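Local coordinates for amidohydrolase (Xanthomonas campestris pv. campestris, PDB 4DZH), which probably deaminates adenosine-type substrates such as 5'-methylthioadenosine, as a zinc-dependent hydrolase of the ATZ/TRZ branch of the amidohydrolase superfamily, at residues 112-118 and 140-146; 286-292 and 328-333; 347-353 and 398-403. All blocks are in the same frame, centred on the assembly; numbering follows the deposited sequence. Where two conformers were deposited one is given.

Contact 1: 112-118 and 140-146; sequences IGPEFVA and YFFADVQ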
loop_
_atom_site.group_PDB
_atom_site.type_symbol
_atom_site.label_atom_id
_atom_site.label_comp_id
_atom_site.label_asym_id
_atom_site.label_seq_id
_atom_site.Cartn_x
_atom_site.Cartn_y
_atom_site.Cartn_z
ATOM N N ILE A 112 -20.925 -4.343 -20.858
ATOM C CA ILE A 112 -19.807 -4.586 -21.775
ATOM C C ILE A 112 -20.169 -4.243 -23.237
ATOM O O ILE A 112 -21.226 -4.614 -23.750
ATOM C CB ILE A 112 -19.197 -6.019 -21.654
ATOM C CG1 ILE A 112 -18.297 -6.131 -20.418
ATOM C CG2 ILE A 112 -18.298 -6.328 -22.820
ATOM C CD1 ILE A 112 -17.558 -7.488 -20.313
ATOM N N GLY A 113 -19.273 -3.502 -23.876
ATOM C CA GLY A 113 -19.421 -3.129 -25.281
ATOM C C GLY A 113 -18.276 -2.185 -25.606
ATOM O O GLY A 113 -17.432 -1.879 -24.742
ATOM N N PRO A 114 -18.236 -1.679 -26.844
ATOM C CA PRO A 114 -17.056 -0.869 -27.176
ATOM C C PRO A 114 -16.900 0.427 -26.393
ATOM O O PRO A 114 -15.773 0.834 -26.109
ATOM C CB PRO A 114 -17.253 -0.538 -28.670
ATOM C CG PRO A 114 -18.213 -1.508 -29.155
ATOM C CD PRO A 114 -19.073 -1.971 -28.017
ATOM N N GLU A 115 -18.006 1.085 -26.040
ATOM C CA GLU A 115 -17.912 2.347 -25.311
ATOM C C GLU A 115 -17.371 2.113 -23.909
ATOM O O GLU A 115 -16.490 2.838 -23.441
ATOM C CB GLU A 115 -19.275 3.046 -25.225
ATOM C CG GLU A 115 -19.810 3.498 -26.567
ATOM C CD GLU A 115 -19.030 4.659 -27.146
ATOM O OE1 GLU A 115 -18.727 5.624 -26.402
ATOM O OE2 GLU A 115 -18.728 4.607 -28.363
ATOM N N PHE A 116 -17.928 1.114 -23.237
ATOM C CA PHE A 116 -17.513 0.803 -21.878
ATOM C C PHE A 116 -16.016 0.458 -21.859
ATOM O O PHE A 116 -15.240 0.942 -21.020
ATOM C CB PHE A 116 -18.354 -0.354 -21.349
ATOM C CG PHE A 116 -17.899 -0.877 -19.991
ATOM C CD1 PHE A 116 -18.273 -0.233 -18.816
ATOM C CD2 PHE A 116 -17.096 -2.009 -19.918
ATOM C CE1 PHE A 116 -17.845 -0.706 -17.569
ATOM C CE2 PHE A 116 -16.676 -2.510 -18.658
ATOM C CZ PHE A 116 -17.053 -1.856 -17.498
ATOM N N VAL A 117 -15.618 -0.375 -22.807
ATOM C CA VAL A 117 -14.227 -0.785 -22.847
ATOM C C VAL A 117 -13.315 0.384 -23.188
ATOM O O VAL A 117 -12.239 0.545 -22.604
ATOM C CB VAL A 117 -14.071 -1.956 -23.787
ATOM C CG1 VAL A 117 -12.615 -2.243 -24.091
ATOM C CG2 VAL A 117 -14.753 -3.161 -23.196
ATOM N N ALA A 118 -13.723 1.230 -24.128
ATOM C CA ALA A 118 -12.886 2.377 -24.427
ATOM C C ALA A 118 -12.763 3.349 -23.246
ATOM O O ALA A 118 -11.666 3.844 -22.971
ATOM C CB ALA A 118 -13.385 3.123 -25.690
ATOM N N TYR A 140 -8.978 -8.518 -21.749
ATOM C CA TYR A 140 -10.391 -8.130 -21.705
ATOM C C TYR A 140 -11.090 -8.303 -23.066
ATOM O O TYR A 140 -10.430 -8.445 -24.129
ATOM C CB TYR A 140 -10.614 -6.701 -21.204
ATOM C CG TYR A 140 -11.921 -6.547 -20.399
ATOM C CD1 TYR A 140 -12.056 -7.125 -19.123
ATOM C CD2 TYR A 140 -13.023 -5.856 -20.934
ATOM C CE1 TYR A 140 -13.213 -6.989 -18.415
ATOM C CE2 TYR A 140 -14.195 -5.736 -20.227
ATOM C CZ TYR A 140 -14.286 -6.293 -18.967
ATOM O OH TYR A 140 -15.456 -6.163 -18.235
ATOM N N PHE A 141 -12.433 -8.322 -22.999
ATOM C CA PHE A 141 -13.282 -8.346 -24.181
ATOM C C PHE A 141 -13.049 -7.072 -24.958
ATOM O O PHE A 141 -12.616 -6.074 -24.414
ATOM C CB PHE A 141 -14.748 -8.469 -23.748
ATOM C CG PHE A 141 -15.027 -9.705 -22.916
ATOM C CD1 PHE A 141 -15.186 -10.942 -23.523
ATOM C CD2 PHE A 141 -15.139 -9.610 -21.542
ATOM C CE1 PHE A 141 -15.435 -12.085 -22.781
ATOM C CE2 PHE A 141 -15.394 -10.744 -20.778
ATOM C CZ PHE A 141 -15.541 -11.981 -21.413
ATOM N N PHE A 142 -13.372 -7.113 -26.254
ATOM C CA PHE A 142 -13.184 -5.922 -27.096
ATOM C C PHE A 142 -11.730 -5.463 -27.129
ATOM O O PHE A 142 -11.445 -4.265 -27.085
ATOM C CB PHE A 142 -14.177 -4.791 -26.760
ATOM C CG PHE A 142 -15.611 -5.176 -27.012
ATOM C CD1 PHE A 142 -16.344 -5.873 -26.041
ATOM C CD2 PHE A 142 -16.202 -4.912 -28.236
ATOM C CE1 PHE A 142 -17.641 -6.263 -26.289
ATOM C CE2 PHE A 142 -17.501 -5.299 -28.488
ATOM C CZ PHE A 142 -18.226 -5.971 -27.516
ATOM N N ALA A 143 -10.847 -6.454 -27.275
ATOM C CA ALA A 143 -9.414 -6.201 -27.408
ATOM C C ALA A 143 -9.115 -5.296 -28.587
ATOM O O ALA A 143 -8.135 -4.552 -28.530
ATOM C CB ALA A 143 -8.645 -7.528 -27.547
ATOM N N ASP A 144 -9.965 -5.333 -29.631
ATOM C CA ASP A 144 -9.753 -4.464 -30.795
ATOM C C ASP A 144 -9.817 -2.994 -30.390
ATOM O O ASP A 144 -8.964 -2.171 -30.757
ATOM C CB ASP A 144 -10.734 -4.782 -31.935
ATOM C CG ASP A 144 -12.212 -4.668 -31.535
ATOM O OD1 ASP A 144 -12.558 -4.722 -30.332
ATOM O OD2 ASP A 144 -13.059 -4.530 -32.460
ATOM N N VAL A 145 -10.813 -2.647 -29.575
ATOM C CA VAL A 145 -10.970 -1.292 -29.086
ATOM C C VAL A 145 -9.806 -0.944 -28.162
ATOM O O VAL A 145 -9.214 0.132 -28.279
ATOM C CB VAL A 145 -12.288 -1.163 -28.291
ATOM C CG1 VAL A 145 -12.370 0.180 -27.600
ATOM C CG2 VAL A 145 -13.510 -1.413 -29.222
ATOM N N GLN A 146 -9.422 -1.884 -27.297
ATOM C CA GLN A 146 -8.326 -1.599 -26.382
ATOM C C GLN A 146 -7.015 -1.293 -27.098
ATOM O O GLN A 146 -6.327 -0.362 -26.730
ATOM C CB GLN A 146 -8.092 -2.768 -25.450
ATOM C CG GLN A 146 -9.306 -2.985 -24.562
ATOM C CD GLN A 146 -9.022 -4.031 -23.493
ATOM O OE1 GLN A 146 -8.777 -5.204 -23.815
ATOM N NE2 GLN A 146 -9.067 -3.614 -22.229
#
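The Phe142 ring packs against Ile112, Gly113 and Pro114. Gly113 CA makes a CH-pi contact over one face of the Phe142 ring, 4.0 Å from its centroid and 24° off the normal, and Pro114 N lies over the ring as well, nearer its rim. Pro114 CD closes on Phe142 CE2 at 3.7 Å.

Apolar branches do the rest. With CG1 of Ile112 beside its own backbone N (chi1 -77°), CD1 reaches Phe141 CD2 at 3.4 Å and the end of Tyr140, while CG2 goes to Phe142 CE1 at 3.5 Å. Val117 splits likewise: CG2 sits at the edge of the Tyr140 ring, and CG1 presses on Gln146 CG at 3.4 Å. Farther along, Val145 CG1 touches Ala118 CB at 3.7 Å, and its CG2 lies against Pro114 CB.

No hydrogen bond crosses between the segments; the buried Tyr140 OH is held by Glu108.

Gly113 and Phe142 are the N-caps of helices 114-130 and 143-152. The arrangement is that of two successive helices joined through strand 133-139 of the TIM barrel in an amidohydrolase, and the side chain of Tyr140, about 4 Å from that of the zinc ligand His81, carries it to the edge of the metal site.

Contact 2: 286-292 and 328-333; sequences HCPESNL and SENRTA. With MG (magnesium ion), chain B.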
loop_
_atom_site.group_PDB
_atom_site.type_symbol
_atom_site.label_atom_id
_atom_site.label_comp_id
_atom_site.label_asym_id
_atom_site.label_seq_id
_atom_site.Cartn_x
_atom_site.Cartn_y
_atom_site.Cartn_z
ATOM N N HIS A 286 2.592 -12.361 -10.494
ATOM C CA HIS A 286 2.135 -12.295 -9.120
ATOM C C HIS A 286 1.267 -11.056 -8.914
ATOM O O HIS A 286 1.698 -9.940 -9.204
ATOM C CB HIS A 286 3.388 -12.286 -8.232
ATOM C CG HIS A 286 3.131 -12.289 -6.754
ATOM N ND1 HIS A 286 2.084 -12.964 -6.147
ATOM C CD2 HIS A 286 3.823 -11.698 -5.744
ATOM C CE1 HIS A 286 2.143 -12.778 -4.840
ATOM N NE2 HIS A 286 3.193 -12.017 -4.567
ATOM N N CYS A 287 0.052 -11.282 -8.432
ATOM C CA CYS A 287 -0.952 -10.249 -8.140
ATOM C C CYS A 287 -1.331 -10.363 -6.649
ATOM O O CYS A 287 -2.425 -10.826 -6.275
ATOM C CB CYS A 287 -2.185 -10.476 -9.021
ATOM S SG CYS A 287 -1.835 -10.414 -10.790
ATOM N N PRO A 288 -0.431 -9.934 -5.762
ATOM C CA PRO A 288 -0.657 -10.210 -4.339
ATOM C C PRO A 288 -1.900 -9.542 -3.742
ATOM O O PRO A 288 -2.590 -10.102 -2.901
ATOM C CB PRO A 288 0.618 -9.660 -3.666
ATOM C CG PRO A 288 1.247 -8.699 -4.710
ATOM C CD PRO A 288 0.886 -9.305 -6.044
ATOM N N GLU A 289 -2.168 -8.272 -4.105
ATOM C CA GLU A 289 -3.272 -7.603 -3.442
ATOM C C GLU A 289 -4.614 -8.241 -3.792
ATOM O O GLU A 289 -5.486 -8.387 -2.880
ATOM C CB GLU A 289 -3.259 -6.060 -3.678
ATOM C CG GLU A 289 -1.975 -5.400 -3.107
ATOM C CD GLU A 289 -1.894 -3.897 -3.235
ATOM O OE1 GLU A 289 -2.899 -3.259 -3.679
ATOM O OE2 GLU A 289 -0.829 -3.366 -2.824
ATOM N N SER A 290 -4.805 -8.584 -5.071
ATOM C CA SER A 290 -6.015 -9.275 -5.493
ATOM C C SER A 290 -6.113 -10.629 -4.788
ATOM O O SER A 290 -7.200 -10.987 -4.302
ATOM C CB SER A 290 -6.019 -9.462 -6.997
ATOM O OG SER A 290 -7.101 -10.303 -7.395
ATOM N N ASN A 291 -4.986 -11.354 -4.736
ATOM C CA ASN A 291 -4.979 -12.690 -4.106
ATOM C C ASN A 291 -5.387 -12.570 -2.615
ATOM O O ASN A 291 -6.139 -13.409 -2.067
ATOM C CB ASN A 291 -3.593 -13.341 -4.164
ATOM C CG ASN A 291 -3.099 -13.707 -5.560
ATOM O OD1 ASN A 291 -1.901 -13.970 -5.728
ATOM N ND2 ASN A 291 -3.990 -13.737 -6.573
ATOM N N LEU A 292 -4.857 -11.559 -1.912
ATOM C CA LEU A 292 -5.173 -11.450 -0.518
ATOM C C LEU A 292 -6.638 -11.056 -0.364
ATOM O O LEU A 292 -7.370 -11.635 0.444
ATOM C CB LEU A 292 -4.249 -10.421 0.168
ATOM C CG LEU A 292 -2.763 -10.744 0.235
ATOM C CD1 LEU A 292 -2.076 -9.516 0.913
ATOM C CD2 LEU A 292 -2.564 -11.958 1.114
ATOM N N SER A 328 2.422 0.369 -4.761
ATOM C CA SER A 328 1.824 -0.435 -3.709
ATOM C C SER A 328 1.927 -1.913 -3.973
ATOM O O SER A 328 2.266 -2.663 -3.065
ATOM C CB SER A 328 0.363 -0.074 -3.512
ATOM O OG SER A 328 -0.208 -0.830 -2.436
ATOM N N GLU A 329 1.593 -2.328 -5.193
ATOM C CA GLU A 329 1.649 -3.748 -5.531
ATOM C C GLU A 329 3.066 -4.322 -5.266
ATOM O O GLU A 329 3.213 -5.460 -4.724
ATOM C CB GLU A 329 1.263 -3.952 -6.995
ATOM C CG GLU A 329 0.744 -5.377 -7.181
ATOM C CD GLU A 329 -0.633 -5.577 -6.653
ATOM O OE1 GLU A 329 -0.959 -6.754 -6.306
ATOM O OE2 GLU A 329 -1.424 -4.618 -6.596
ATOM N N ASN A 330 4.093 -3.542 -5.624
ATOM C CA ASN A 330 5.477 -3.955 -5.424
ATOM C C ASN A 330 5.772 -4.103 -3.962
ATOM O O ASN A 330 6.375 -5.103 -3.535
ATOM C CB ASN A 330 6.475 -2.935 -5.987
ATOM C CG ASN A 330 6.436 -2.820 -7.516
ATOM O OD1 ASN A 330 5.936 -3.694 -8.225
ATOM N ND2 ASN A 330 7.034 -1.741 -8.024
ATOM N N ARG A 331 5.391 -3.095 -3.151
ATOM C CA ARG A 331 5.604 -3.192 -1.708
ATOM C C ARG A 331 4.879 -4.416 -1.119
ATOM O O ARG A 331 5.464 -5.152 -0.322
ATOM C CB ARG A 331 5.139 -1.930 -1.001
ATOM C CG ARG A 331 5.359 -2.015 0.511
ATOM C CD ARG A 331 4.057 -1.824 1.344
ATOM N NE ARG A 331 3.505 -0.529 0.959
ATOM C CZ ARG A 331 2.380 -0.377 0.252
ATOM N NH1 ARG A 331 2.019 0.835 -0.144
ATOM N NH2 ARG A 331 1.601 -1.423 -0.092
ATOM N N THR A 332 3.629 -4.641 -1.535
ATOM C CA THR A 332 2.881 -5.788 -1.004
ATOM C C THR A 332 3.585 -7.098 -1.391
ATOM O O THR A 332 3.739 -8.008 -0.535
ATOM C CB THR A 332 1.457 -5.761 -1.536
ATOM O OG1 THR A 332 0.824 -4.526 -1.122
ATOM C CG2 THR A 332 0.667 -6.908 -0.936
ATOM N N ALA A 333 4.036 -7.177 -2.642
ATOM C CA ALA A 333 4.767 -8.374 -3.132
ATOM C C ALA A 333 6.003 -8.574 -2.262
ATOM O O ALA A 333 6.287 -9.687 -1.808
ATOM C CB ALA A 333 5.166 -8.238 -4.602
HETATM MG MG MG B . -3.649 -1.709 -4.717
HETATM O O HOH W 1 4.642 -12.110 -2.250
HETATM O O HOH W 2 -3.173 -7.749 -7.311
HETATM O O HOH W 3 -2.112 -2.011 -6.037
HETATM O O HOH W 4 -5.275 -1.439 -3.312
HETATM O O HOH W 5 -2.655 -0.197 -3.581
#
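The side chains of Glu289 and Glu329 slide past each other in opposite directions, their carboxylate planes 41° apart. At the far end of the contact the imidazole of His286 has Pro288 CD over one face, and Ala333 CB approaches it obliquely. The guanidinium of Arg331 turns an edge toward Glu289, but its NH2 stays 4.1 Å from Glu289 OE2, too long for a salt bridge. The setting is the C-terminal end of a strand in the TIM barrel: 283-286 runs into the short helix 288-293, which packs on helix 326-341 with the local axes 68° apart.

Glu289 enters as a knob among Ser328, Glu329, Arg331 and Thr332. Extended beyond CG, it divides its two oxygens between metal and protein. OE2 accepts from Ser328 OG at 2.6 Å through its syn lone pair and from Thr332 OG1 at 2.6 Å on the anti side, somewhat out of the carboxylate plane. Two donors thus fix the rotation of the carboxylate. Glu289 OE1 binds the magnesium ion at 2.0 Å; three waters, Asn321 and Asp323 fill the other positions. Arg331 NH2 holds Ser328 OG in turn, a second-shell bond at the boundary with the second subunit, where Arg331 of that chain also packs.

Glu329 bends at chi2 (75°), bringing its carboxylate back over the first turn of helix 288-293. OE1 receives Glu289 N at 2.9 Å in a nearly straight bond, and a water links it to Ser290 N. OE2 is bonded by Asn321 ND2 and by a metal-bound water. The ion and these donors probably offset the closeness of the two acids. At the imidazole end, a single water bridges His286 NE2, at 2.7 Å, to Ala333 O.

Contact 3: 347-353 and 398-403; sequences LDAATTL and LSQLIY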
loop_
_atom_site.group_PDB
_atom_site.type_symbol
_atom_site.label_atom_id
_atom_site.label_comp_id
_atom_site.label_asym_id
_atom_site.label_seq_id
_atom_site.Cartn_x
_atom_site.Cartn_y
_atom_site.Cartn_z
ATOM N N LEU A 347 12.732 -11.696 -1.777
ATOM C CA LEU A 347 12.281 -10.617 -2.652
ATOM C C LEU A 347 12.759 -9.259 -2.147
ATOM O O LEU A 347 11.955 -8.384 -1.757
ATOM C CB LEU A 347 10.758 -10.644 -2.778
ATOM C CG LEU A 347 10.257 -10.714 -4.212
ATOM C CD1 LEU A 347 10.708 -12.026 -4.858
ATOM C CD2 LEU A 347 8.740 -10.575 -4.310
ATOM N N ASP A 348 14.075 -9.077 -2.137
ATOM C CA ASP A 348 14.622 -7.806 -1.644
ATOM C C ASP A 348 14.240 -6.654 -2.565
ATOM O O ASP A 348 13.655 -6.858 -3.634
ATOM C CB ASP A 348 16.140 -7.866 -1.358
ATOM C CG ASP A 348 17.002 -8.113 -2.609
ATOM O OD1 ASP A 348 16.580 -7.868 -3.751
ATOM O OD2 ASP A 348 18.164 -8.548 -2.418
ATOM N N ALA A 349 14.544 -5.432 -2.151
ATOM C CA ALA A 349 14.038 -4.294 -2.893
ATOM C C ALA A 349 14.473 -4.326 -4.371
ATOM O O ALA A 349 13.654 -4.085 -5.281
ATOM C CB ALA A 349 14.467 -3.000 -2.230
ATOM N N ALA A 350 15.761 -4.574 -4.601
ATOM C CA ALA A 350 16.282 -4.635 -5.968
ATOM C C ALA A 350 15.584 -5.714 -6.822
ATOM O O ALA A 350 15.236 -5.459 -7.993
ATOM C CB ALA A 350 17.781 -4.880 -5.951
ATOM N N THR A 351 15.391 -6.887 -6.232
ATOM C CA THR A 351 14.735 -8.024 -6.880
ATOM C C THR A 351 13.278 -7.726 -7.184
ATOM O O THR A 351 12.762 -8.062 -8.253
ATOM C CB THR A 351 14.859 -9.263 -6.001
ATOM O OG1 THR A 351 16.256 -9.578 -5.844
ATOM C CG2 THR A 351 14.144 -10.454 -6.629
ATOM N N THR A 352 12.610 -7.067 -6.243
ATOM C CA THR A 352 11.211 -6.703 -6.467
ATOM C C THR A 352 11.110 -5.668 -7.599
ATOM O O THR A 352 10.248 -5.773 -8.485
ATOM C CB THR A 352 10.543 -6.157 -5.170
ATOM O OG1 THR A 352 10.564 -7.156 -4.131
ATOM C CG2 THR A 352 9.106 -5.800 -5.476
ATOM N N LEU A 353 11.954 -4.635 -7.557
ATOM C CA LEU A 353 11.946 -3.635 -8.609
ATOM C C LEU A 353 12.275 -4.275 -9.975
ATOM O O LEU A 353 11.697 -3.887 -11.012
ATOM C CB LEU A 353 12.875 -2.457 -8.270
ATOM C CG LEU A 353 12.691 -1.298 -9.269
ATOM C CD1 LEU A 353 11.312 -0.614 -9.129
ATOM C CD2 LEU A 353 13.766 -0.255 -9.046
ATOM N N LEU A 398 17.030 2.163 -3.667
ATOM C CA LEU A 398 16.190 0.999 -4.035
ATOM C C LEU A 398 15.155 0.691 -2.931
ATOM O O LEU A 398 13.974 0.493 -3.223
ATOM C CB LEU A 398 17.021 -0.243 -4.366
ATOM C CG LEU A 398 17.919 0.053 -5.568
ATOM C CD1 LEU A 398 18.809 -1.141 -5.840
ATOM C CD2 LEU A 398 17.096 0.411 -6.805
ATOM N N SER A 399 15.613 0.675 -1.679
ATOM C CA SER A 399 14.746 0.541 -0.514
ATOM C C SER A 399 13.632 1.562 -0.559
ATOM O O SER A 399 12.467 1.254 -0.278
ATOM C CB SER A 399 15.547 0.868 0.762
ATOM O OG SER A 399 16.354 -0.227 1.148
ATOM N N GLN A 400 13.995 2.802 -0.843
ATOM C CA GLN A 400 13.012 3.876 -0.841
ATOM C C GLN A 400 11.939 3.715 -1.892
ATOM O O GLN A 400 10.764 4.003 -1.658
ATOM C CB GLN A 400 13.710 5.216 -1.015
ATOM C CG GLN A 400 13.145 6.223 -0.026
ATOM C CD GLN A 400 13.734 6.033 1.354
ATOM O OE1 GLN A 400 13.816 4.928 1.897
ATOM N NE2 GLN A 400 14.211 7.176 1.935
ATOM N N LEU A 401 12.332 3.236 -3.070
ATOM C CA LEU A 401 11.357 3.092 -4.145
ATOM C C LEU A 401 10.348 1.997 -3.826
ATOM O O LEU A 401 9.157 2.099 -4.195
ATOM C CB LEU A 401 12.085 2.717 -5.439
ATOM C CG LEU A 401 12.792 3.938 -6.013
ATOM C CD1 LEU A 401 13.719 3.467 -7.178
ATOM C CD2 LEU A 401 11.851 4.975 -6.519
ATOM N N ILE A 402 10.795 0.969 -3.130
ATOM C CA ILE A 402 9.910 -0.159 -2.835
ATOM C C ILE A 402 9.126 0.001 -1.529
ATOM O O ILE A 402 7.922 -0.298 -1.488
ATOM C CB ILE A 402 10.722 -1.450 -2.818
ATOM C CG1 ILE A 402 11.322 -1.740 -4.225
ATOM C CG2 ILE A 402 9.857 -2.639 -2.397
ATOM C CD1 ILE A 402 10.259 -2.072 -5.254
ATOM N N TYR A 403 9.775 0.487 -0.464
ATOM C CA TYR A 403 9.144 0.447 0.843
ATOM C C TYR A 403 8.640 1.782 1.343
ATOM O O TYR A 403 8.029 1.839 2.443
ATOM C CB TYR A 403 10.103 -0.130 1.878
ATOM C CG TYR A 403 10.583 -1.559 1.578
ATOM C CD1 TYR A 403 9.680 -2.614 1.443
ATOM C CD2 TYR A 403 11.943 -1.833 1.411
ATOM C CE1 TYR A 403 10.105 -3.910 1.164
ATOM C CE2 TYR A 403 12.385 -3.137 1.116
ATOM C CZ TYR A 403 11.454 -4.164 1.000
ATOM O OH TYR A 403 11.855 -5.460 0.728
#
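Helices 349-353 and 398-403 cross at 59°, their local axes 8.9 Å apart at closest approach, with Ala349 and Ser399 the nearest CA pair. The small side chain of Ala349 lies at the crossing. It is a knob in a hole formed by Leu398, Ser399, Ile402 and Tyr403; its CB lies 3.7 Å from Leu398 O and also touches Tyr403 CE2.

Ile402 packs against the same turn. Its CG1 stands anti to the carbonyl carbon (chi1 -64°) and runs along the first turn of the other helix, meeting Ala349 O at 3.5 Å. Beyond it, CD1 touches Thr352 CG2 at 3.9 Å and the CB of Leu353. At the far side leucines close the interface: Leu353 CD2 faces Leu398 CD2 at 4.1 Å, the two side chains crossing at about a right angle, and also brushes Leu401 CD1. Leu398 sends its other branch, CD1, to Ala350 CB.

No hydrogen bond joins the segments; several polar groups serve the helix start or the dimer. Asp348 is the N-cap of helix 349-363, its OD1 accepting from Thr351 N at 2.9 Å, nearly along the C-O axis, and from Thr351 OG1 out of the carboxylate plane. Asp93 of the second subunit accepts a hydrogen bond from Ala349 N and is bonded to Tyr403 OH, which Lys338 also reaches, while Ser399 OG pairs with Asp92 of that subunit.

The crossing thus joins helix 349-363 to helix 397-403, which precedes strand 410-415, while helix 326-341 packs against both, Ala334 touching Thr352 and Tyr403.

How the contacts relate
Contacts 2 and 3 touch: their centres lie 14 Å apart, and helix 326-341 is followed in the chain by helix 349-363. Arg331 CB packs on Ile402 O at 3.3 Å, and Asn330 meets both Thr352 and Ile402. Both contacts reach the second subunit, so the magnesium site lies close to the dimer interface. Of the three, only contact 2 contributes a metal ligand. Contact 1 stands apart, its nearest atoms about 13 Å from contact 2 and about 24 Å from contact 3, beyond the chain's centre from the latter. Contacts 1 and 2 both approach zinc: the side chains of Tyr140 and Ser290 come within about 8 Å and about 4 Å of a zinc ion.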